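Local coordinates for carbonic anhydrase (Unidentified, PDB 3R1W), which probably catalyses the reversible hydration of carbon dioxide to bicarbonate, as a trimeric carbonic anhydrase with a left-handed beta-helix fold, at residues A50-D55 / T65-G70; I96-M101 / I113-M118; C105-R110 / A123-E128. One frame throughout, in Å; residues are numbered along the deposited sequence.

Interaction 1 of 3, residues A50-D55 / T65-G70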
loop_
_atom_site.group_PDB
_atom_site.type_symbol
_atom_site.label_atom_id
_atom_site.label_comp_id
_atom_site.label_asym_id
_atom_site.label_seq_id
_atom_site.Cartn_x
_atom_site.Cartn_y
_atom_site.Cartn_z
ATOM N N ALA B 50 -1.869 -7.039 -5.633
ATOM C CA ALA B 50 -2.731 -5.996 -6.194
ATOM C C ALA B 50 -4.207 -6.381 -6.049
ATOM O O ALA B 50 -4.552 -7.569 -6.028
ATOM C CB ALA B 50 -2.399 -5.736 -7.656
ATOM N N VAL B 51 -5.070 -5.371 -5.974
ATOM C CA VAL B 51 -6.507 -5.587 -5.863
ATOM C C VAL B 51 -7.225 -4.853 -6.981
ATOM O O VAL B 51 -6.985 -3.665 -7.201
ATOM C CB VAL B 51 -7.054 -5.084 -4.500
ATOM C CG1 VAL B 51 -8.572 -5.287 -4.422
ATOM C CG2 VAL B 51 -6.359 -5.809 -3.359
ATOM N N ILE B 52 -8.090 -5.568 -7.700
ATOM C CA ILE B 52 -8.969 -4.944 -8.684
ATOM C C ILE B 52 -10.402 -5.374 -8.348
ATOM O O ILE B 52 -10.816 -6.501 -8.640
ATOM C CB ILE B 52 -8.599 -5.354 -10.132
ATOM C CG1 ILE B 52 -7.086 -5.247 -10.357
ATOM C CG2 ILE B 52 -9.331 -4.468 -11.136
ATOM C CD1 ILE B 52 -6.660 -5.678 -11.750
ATOM N N ARG B 53 -11.138 -4.478 -7.703
ATOM C CA ARG B 53 -12.430 -4.840 -7.115
ATOM C C ARG B 53 -13.588 -4.204 -7.888
ATOM O O ARG B 53 -13.939 -3.042 -7.676
ATOM C CB ARG B 53 -12.466 -4.493 -5.614
ATOM C CG ARG B 53 -13.808 -4.824 -4.926
ATOM C CD ARG B 53 -13.702 -5.082 -3.409
ATOM N NE ARG B 53 -13.250 -3.937 -2.620
ATOM C CZ ARG B 53 -14.045 -3.006 -2.097
ATOM N NH1 ARG B 53 -15.358 -3.052 -2.302
ATOM N NH2 ARG B 53 -13.521 -2.013 -1.378
ATOM N N GLY B 54 -14.162 -4.973 -8.808
ATOM C CA GLY B 54 -15.261 -4.485 -9.630
ATOM C C GLY B 54 -16.600 -4.977 -9.125
ATOM O O GLY B 54 -17.327 -5.659 -9.840
ATOM N N ASP B 55 -16.931 -4.629 -7.892
ATOM C CA ASP B 55 -18.171 -5.119 -7.301
ATOM C C ASP B 55 -19.357 -4.191 -7.573
ATOM O O ASP B 55 -20.396 -4.637 -8.056
ATOM C CB ASP B 55 -18.015 -5.449 -5.803
ATOM C CG ASP B 55 -17.303 -4.362 -5.004
ATOM O OD1 ASP B 55 -17.061 -3.242 -5.522
ATOM O OD2 ASP B 55 -16.993 -4.653 -3.823
ATOM N N THR B 65 -1.246 -3.927 -20.483
ATOM C CA THR B 65 -1.232 -3.010 -19.351
ATOM C C THR B 65 -0.848 -3.763 -18.086
ATOM O O THR B 65 -1.255 -4.910 -17.899
ATOM C CB THR B 65 -2.595 -2.308 -19.218
ATOM O OG1 THR B 65 -2.682 -1.289 -20.222
ATOM C CG2 THR B 65 -2.768 -1.681 -17.840
ATOM N N SER B 66 -0.013 -3.143 -17.257
ATOM C CA SER B 66 0.399 -3.774 -16.011
ATOM C C SER B 66 -0.247 -3.067 -14.834
ATOM O O SER B 66 -0.428 -1.848 -14.849
ATOM C CB SER B 66 1.925 -3.797 -15.860
ATOM O OG SER B 66 2.475 -2.495 -15.771
ATOM N N VAL B 67 -0.619 -3.856 -13.838
ATOM C CA VAL B 67 -1.135 -3.354 -12.576
ATOM C C VAL B 67 -0.166 -3.868 -11.522
ATOM O O VAL B 67 -0.223 -5.029 -11.146
ATOM C CB VAL B 67 -2.543 -3.905 -12.293
ATOM C CG1 VAL B 67 -3.067 -3.386 -10.949
ATOM C CG2 VAL B 67 -3.493 -3.526 -13.430
ATOM N N GLN B 68 0.738 -3.009 -11.062
ATOM C CA GLN B 68 1.873 -3.482 -10.270
ATOM C C GLN B 68 1.620 -3.666 -8.772
ATOM O O GLN B 68 0.559 -3.316 -8.242
ATOM C CB GLN B 68 3.107 -2.613 -10.533
ATOM C CG GLN B 68 3.559 -2.730 -11.987
ATOM C CD GLN B 68 4.687 -1.781 -12.328
ATOM O OE1 GLN B 68 5.290 -1.169 -11.443
ATOM N NE2 GLN B 68 4.969 -1.641 -13.619
ATOM N N ASP B 69 2.622 -4.238 -8.114
ATOM C CA ASP B 69 2.500 -4.797 -6.768
ATOM C C ASP B 69 1.829 -3.838 -5.805
ATOM O O ASP B 69 2.254 -2.694 -5.673
ATOM C CB ASP B 69 3.895 -5.130 -6.224
ATOM C CG ASP B 69 4.826 -5.697 -7.300
ATOM O OD1 ASP B 69 5.170 -4.950 -8.245
ATOM O OD2 ASP B 69 5.230 -6.876 -7.191
ATOM N N GLY B 70 0.785 -4.307 -5.125
ATOM C CA GLY B 70 0.201 -3.518 -4.060
ATOM C C GLY B 70 -0.737 -2.419 -4.529
ATOM O O GLY B 70 -1.243 -1.663 -3.704
#
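Ala50 and Gly70 meet at the same corner of two successive coils of the beta-helix, their CA atoms 4.4 Å apart; from there 50-55 runs off along strand 51-54, while 65-70 comes in from strand 66-67 on a different face. The contact between the segments is apolar. The methyl CB of Ala50 faces the other segment and rests 4.1 Å from Val67 CG1, with the carbonyl oxygen of Gln68 also beside it. Val67 holds CG1 anti to the backbone N (chi1 179°), which divides its two methyls between two partners: CG1 serves Ala50, and CG2 meets Ile52 CD1 tip to tip at 4.2 Å. Ile52 starts to one side and swings its extended end back toward the valine. Leu73, touched by both Ile52 and Val67, continues this interior. Gly70 turns the corner at phi 80°, a value that favours glycine. At the far end of strand 51-54, Arg53 NH1 forms a salt bridge with Asp55 OD2 at 2.7 Å, in the guanidinium plane and on the syn lone pair of the oxygen. Arg53 NH2 goes on to Asp69 and Tyr175 of the second subunit, and Asp69 receives Arg53 of the third. Apolar methyls thus pack inside the coil with no polar bond between the two segments, while Arg53 and Asp69 point out of it into the subunit interface, forming salt bridges between neighbouring copies.

Interaction 2 of 3, residues I96-M101 / I113-M118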
loop_
_atom_site.group_PDB
_atom_site.type_symbol
_atom_site.label_atom_id
_atom_site.label_comp_id
_atom_site.label_asym_id
_atom_site.label_seq_id
_atom_site.Cartn_x
_atom_site.Cartn_y
_atom_site.Cartn_z
ATOM N N ILE B 96 0.950 0.808 -14.685
ATOM C CA ILE B 96 0.464 1.287 -13.395
ATOM C C ILE B 96 1.472 0.880 -12.325
ATOM O O ILE B 96 1.606 -0.298 -12.003
ATOM C CB ILE B 96 -0.954 0.744 -13.099
ATOM C CG1 ILE B 96 -1.923 1.183 -14.208
ATOM C CG2 ILE B 96 -1.459 1.230 -11.732
ATOM C CD1 ILE B 96 -3.226 0.398 -14.215
ATOM N N GLY B 97 2.199 1.867 -11.802
ATOM C CA GLY B 97 3.291 1.630 -10.872
ATOM C C GLY B 97 2.875 1.023 -9.540
ATOM O O GLY B 97 1.696 1.046 -9.179
ATOM N N HIS B 98 3.851 0.483 -8.811
ATOM C CA HIS B 98 3.600 -0.164 -7.517
ATOM C C HIS B 98 2.781 0.722 -6.598
ATOM O O HIS B 98 2.995 1.929 -6.542
ATOM C CB HIS B 98 4.920 -0.497 -6.804
ATOM C CG HIS B 98 5.987 -1.024 -7.713
ATOM N ND1 HIS B 98 6.041 -2.346 -8.100
ATOM C CD2 HIS B 98 7.041 -0.414 -8.305
ATOM C CE1 HIS B 98 7.079 -2.526 -8.898
ATOM N NE2 HIS B 98 7.700 -1.370 -9.040
ATOM N N GLN B 99 1.854 0.120 -5.857
ATOM C CA GLN B 99 1.111 0.850 -4.831
ATOM C C GLN B 99 0.305 2.022 -5.382
ATOM O O GLN B 99 0.021 2.978 -4.661
ATOM C CB GLN B 99 2.044 1.338 -3.714
ATOM C CG GLN B 99 2.802 0.210 -3.018
ATOM C CD GLN B 99 3.729 0.726 -1.937
ATOM O OE1 GLN B 99 4.167 1.881 -1.980
ATOM N NE2 GLN B 99 4.023 -0.121 -0.955
ATOM N N ALA B 100 -0.080 1.942 -6.652
ATOM C CA ALA B 100 -0.969 2.957 -7.216
ATOM C C ALA B 100 -2.363 2.862 -6.573
ATOM O O ALA B 100 -2.750 1.819 -6.051
ATOM C CB ALA B 100 -1.056 2.800 -8.726
ATOM N N MET B 101 -3.109 3.961 -6.620
ATOM C CA MET B 101 -4.482 3.964 -6.146
ATOM C C MET B 101 -5.329 4.615 -7.216
ATOM O O MET B 101 -5.286 5.837 -7.382
ATOM C CB MET B 101 -4.594 4.793 -4.866
ATOM C CG MET B 101 -6.013 4.926 -4.317
ATOM S SD MET B 101 -6.645 3.430 -3.541
ATOM C CE MET B 101 -8.009 3.096 -4.647
ATOM N N ILE B 113 1.802 5.644 -15.082
ATOM C CA ILE B 113 1.314 6.083 -13.779
ATOM C C ILE B 113 2.363 5.714 -12.730
ATOM O O ILE B 113 2.603 4.540 -12.480
ATOM C CB ILE B 113 -0.063 5.471 -13.452
ATOM C CG1 ILE B 113 -1.120 6.033 -14.413
ATOM C CG2 ILE B 113 -0.473 5.782 -12.007
ATOM C CD1 ILE B 113 -2.242 5.102 -14.668
ATOM N N GLY B 114 3.010 6.722 -12.147
ATOM C CA GLY B 114 4.109 6.485 -11.223
ATOM C C GLY B 114 3.710 5.719 -9.981
ATOM O O GLY B 114 2.550 5.742 -9.557
ATOM N N MET B 115 4.676 5.042 -9.375
ATOM C CA MET B 115 4.383 4.307 -8.151
ATOM C C MET B 115 3.857 5.251 -7.071
ATOM O O MET B 115 4.304 6.391 -6.948
ATOM C CB MET B 115 5.612 3.534 -7.657
ATOM C CG MET B 115 6.869 4.358 -7.577
ATOM S SD MET B 115 8.350 3.350 -7.263
ATOM C CE MET B 115 9.542 4.693 -7.293
ATOM N N LYS B 116 2.875 4.771 -6.318
ATOM C CA LYS B 116 2.357 5.494 -5.171
ATOM C C LYS B 116 1.526 6.712 -5.569
ATOM O O LYS B 116 1.171 7.525 -4.714
ATOM C CB LYS B 116 3.527 5.934 -4.289
ATOM C CG LYS B 116 3.162 6.249 -2.874
ATOM C CD LYS B 116 3.006 4.981 -2.098
ATOM C CE LYS B 116 3.945 4.944 -0.900
ATOM N NZ LYS B 116 3.592 3.775 -0.050
ATOM N N SER B 117 1.218 6.851 -6.856
ATOM C CA SER B 117 0.353 7.945 -7.275
ATOM C C SER B 117 -1.107 7.565 -7.050
ATOM O O SER B 117 -1.433 6.392 -6.843
ATOM C CB SER B 117 0.615 8.354 -8.725
ATOM O OG SER B 117 0.255 7.336 -9.630
ATOM N N MET B 118 -1.977 8.566 -7.079
ATOM C CA MET B 118 -3.393 8.361 -6.808
ATOM C C MET B 118 -4.203 9.149 -7.829
ATOM O O MET B 118 -3.969 10.341 -8.020
ATOM C CB MET B 118 -3.725 8.814 -5.380
ATOM C CG MET B 118 -5.201 8.735 -5.042
ATOM S SD MET B 118 -5.517 8.784 -3.264
ATOM C CE MET B 118 -4.959 7.185 -2.753
#
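The imidazole of His98 has Met115 at its edge: SD sits 4.1 Å from His98 CD2, near the ring plane and 81° off its normal. Other partners set the ring: Asp69 on ND1, with His74 and His103 of the third subunit bringing their rings against it. The amide of Gln99 is the second flat group. Lys116 lies alongside it, bends at chi2 and chi3, and brings NZ to 2.8 Å from Gln99 OE1, above the carbonyl plane and not on a lone pair. The same NZ bonds Gln99 O of the third subunit, and Gln99 NE2 bonds Ala100 O there. The backbones carrying these side chains form two type II turns, 97-100 and 114-117, stacked in successive coils. Gly97 N reaches Ile113 O at 2.8 Å, Lys116 N reaches His98 O at 2.9 Å, and Met101 N reaches Ser117 O at 3.0 Å. Gly97, lacking a side chain, lets the backbone of 113-115 come close. Ser117 OG braces its own turn, bonding Gly114 O at 2.8 Å. Toward the interior, Ile96 and Ile113 point the same way, CG1 of the first 4.0 Å from CD1 of the second. The stacked turns thus place His98 beside histidines of another subunit, Asp69 orienting it at ND1, consistent with the three-histidine metal site that gamma-class carbonic anhydrases build between subunits, and the lysine amine is shared across the same interface.

Interaction 3 of 3, residues C105-R110 / A123-E128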
loop_
_atom_site.group_PDB
_atom_site.type_symbol
_atom_site.label_atom_id
_atom_site.label_comp_id
_atom_site.label_asym_id
_atom_site.label_seq_id
_atom_site.Cartn_x
_atom_site.Cartn_y
_atom_site.Cartn_z
ATOM N N CYS B 105 -11.670 6.438 -12.362
ATOM C CA CYS B 105 -11.099 7.357 -13.341
ATOM C C CYS B 105 -11.056 6.773 -14.748
ATOM O O CYS B 105 -11.412 5.613 -14.974
ATOM C CB CYS B 105 -9.695 7.801 -12.900
ATOM S SG CYS B 105 -8.558 6.431 -12.527
ATOM N N THR B 106 -10.626 7.593 -15.700
ATOM C CA THR B 106 -10.446 7.138 -17.060
ATOM C C THR B 106 -9.007 7.404 -17.475
ATOM O O THR B 106 -8.481 8.492 -17.245
ATOM C CB THR B 106 -11.416 7.856 -18.016
ATOM O OG1 THR B 106 -12.759 7.517 -17.656
ATOM C CG2 THR B 106 -11.184 7.418 -19.449
ATOM N N ILE B 107 -8.373 6.393 -18.060
ATOM C CA ILE B 107 -6.975 6.493 -18.476
ATOM C C ILE B 107 -6.839 6.006 -19.909
ATOM O O ILE B 107 -7.320 4.921 -20.249
ATOM C CB ILE B 107 -6.042 5.659 -17.556
ATOM C CG1 ILE B 107 -6.065 6.215 -16.129
ATOM C CG2 ILE B 107 -4.609 5.660 -18.102
ATOM C CD1 ILE B 107 -5.579 5.243 -15.081
ATOM N N GLY B 108 -6.184 6.802 -20.753
ATOM C CA GLY B 108 -6.066 6.477 -22.165
ATOM C C GLY B 108 -5.007 5.433 -22.474
ATOM O O GLY B 108 -4.739 4.552 -21.657
ATOM N N ASN B 109 -4.401 5.540 -23.657
ATOM C CA ASN B 109 -3.364 4.606 -24.085
ATOM C C ASN B 109 -1.962 5.184 -23.929
ATOM O O ASN B 109 -1.765 6.389 -24.061
ATOM C CB ASN B 109 -3.566 4.223 -25.555
ATOM C CG ASN B 109 -4.963 3.724 -25.848
ATOM O OD1 ASN B 109 -5.522 2.917 -25.104
ATOM N ND2 ASN B 109 -5.538 4.202 -26.946
ATOM N N ARG B 110 -0.990 4.308 -23.679
ATOM C CA ARG B 110 0.418 4.694 -23.608
ATOM C C ARG B 110 0.611 5.742 -22.516
ATOM O O ARG B 110 0.880 6.912 -22.782
ATOM C CB ARG B 110 0.921 5.177 -24.980
ATOM C CG ARG B 110 0.883 4.086 -26.036
ATOM C CD ARG B 110 1.426 4.567 -27.385
ATOM N NE ARG B 110 0.659 5.694 -27.904
ATOM C CZ ARG B 110 -0.511 5.596 -28.530
ATOM N NH1 ARG B 110 -1.076 4.410 -28.724
ATOM N NH2 ARG B 110 -1.124 6.694 -28.962
ATOM N N ALA B 123 -11.531 11.693 -12.854
ATOM C CA ALA B 123 -10.330 12.184 -13.516
ATOM C C ALA B 123 -10.191 11.549 -14.902
ATOM O O ALA B 123 -10.583 10.408 -15.116
ATOM C CB ALA B 123 -9.084 11.909 -12.656
ATOM N N ILE B 124 -9.622 12.297 -15.842
ATOM C CA ILE B 124 -9.405 11.790 -17.185
ATOM C C ILE B 124 -7.952 12.001 -17.570
ATOM O O ILE B 124 -7.474 13.130 -17.617
ATOM C CB ILE B 124 -10.319 12.508 -18.211
ATOM C CG1 ILE B 124 -11.787 12.194 -17.917
ATOM C CG2 ILE B 124 -9.954 12.101 -19.628
ATOM C CD1 ILE B 124 -12.773 13.018 -18.732
ATOM N N VAL B 125 -7.241 10.907 -17.812
ATOM C CA VAL B 125 -5.858 10.988 -18.262
ATOM C C VAL B 125 -5.796 10.651 -19.745
ATOM O O VAL B 125 -6.121 9.534 -20.157
ATOM C CB VAL B 125 -4.951 10.026 -17.470
ATOM C CG1 VAL B 125 -3.489 10.209 -17.878
ATOM C CG2 VAL B 125 -5.122 10.248 -15.967
ATOM N N GLU B 126 -5.393 11.621 -20.557
ATOM C CA GLU B 126 -5.320 11.405 -21.998
ATOM C C GLU B 126 -4.143 10.499 -22.392
ATOM O O GLU B 126 -3.348 10.089 -21.539
ATOM C CB GLU B 126 -5.278 12.754 -22.730
ATOM C CG GLU B 126 -6.537 13.574 -22.486
ATOM C CD GLU B 126 -6.554 14.906 -23.220
ATOM O OE1 GLU B 126 -5.564 15.240 -23.904
ATOM O OE2 GLU B 126 -7.570 15.620 -23.103
ATOM N N ASP B 127 -4.054 10.169 -23.678
ATOM C CA ASP B 127 -2.959 9.349 -24.206
ATOM C C ASP B 127 -1.603 9.996 -23.966
ATOM O O ASP B 127 -1.482 11.218 -23.983
ATOM C CB ASP B 127 -3.098 9.175 -25.724
ATOM C CG ASP B 127 -4.309 8.367 -26.131
ATOM O OD1 ASP B 127 -5.043 7.855 -25.253
ATOM O OD2 ASP B 127 -4.517 8.239 -27.361
ATOM N N GLU B 128 -0.580 9.169 -23.775
ATOM C CA GLU B 128 0.802 9.643 -23.743
ATOM C C GLU B 128 1.041 10.716 -22.682
ATOM O O GLU B 128 1.577 11.789 -22.955
ATOM C CB GLU B 128 1.238 10.089 -25.155
ATOM C CG GLU B 128 1.139 8.926 -26.147
ATOM C CD GLU B 128 1.578 9.263 -27.569
ATOM O OE1 GLU B 128 1.851 10.445 -27.867
ATOM O OE2 GLU B 128 1.638 8.325 -28.394
HETATM O O HOH W 1 -13.340 9.508 -15.620
HETATM O O HOH W 2 -4.256 6.147 -28.886
#
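Arg110 and Glu128 run side by side, and the arginine can be followed outward. Its CB lies 3.9 Å from Glu128 CG. With CG anti to the carbonyl carbon (chi1 -64°) and a bend at chi3, CD passes near the glutamate tip and Arg110 NE makes a salt bridge with Glu128 OE2 at 2.8 Å, meeting its anti lone pair. Arg110 NH2 adds a weak bond to OE2 and also gives to a water, which donates to Asp127 OD2 at 2.6 Å and accepts from Asn109 ND2. An alanine in place of Arg110 would probably leave Glu128 OE2 with Arg165 but without this salt bridge, and the water with one donor fewer. Asp127 OD1 takes Asn109 N at 2.9 Å from above the carboxylate plane, whereas Asn109 OD1 accepts from the backbone N of Asp92. Before these loops the strands pair in parallel: Thr106 N to Ala123 O at 2.9 Å, Val125 N to Thr106 O at 2.8 Å. Ile107 and Val125 point together into the coil, Ile107 CG1 4.1 Å from Val125 CG2. Strands 88-90 and 142-143 continue the sheet on the two outer sides, and helix 162-184 lays Phe168 against Arg110 and Glu128.

Overall arrangement
From the N terminus, the chain first closes interaction 1, whose segments bracket residues 56-64 and join the face of strand 51-54 to that of strand 66-67. This ends before interaction 2 opens at Ile96, although the two touch through Asp69, whose carboxylate meets the His98 ring and whose backbone oxygen meets Gln99 N. Interactions 2 and 3 cross: segments alternate as 96-101, 105-110, 113-118 and 123-128, joining the same two coils at the 97-100 and 114-117 turns and along the sheet of strands 106-107 and 124-125. They meet inside, where Ile113 packs on Ile107. Interactions 1 and 2 reach neighbouring subunits; interaction 3, about 17 Å from interaction 1 between centres, borders helix 162-184 instead.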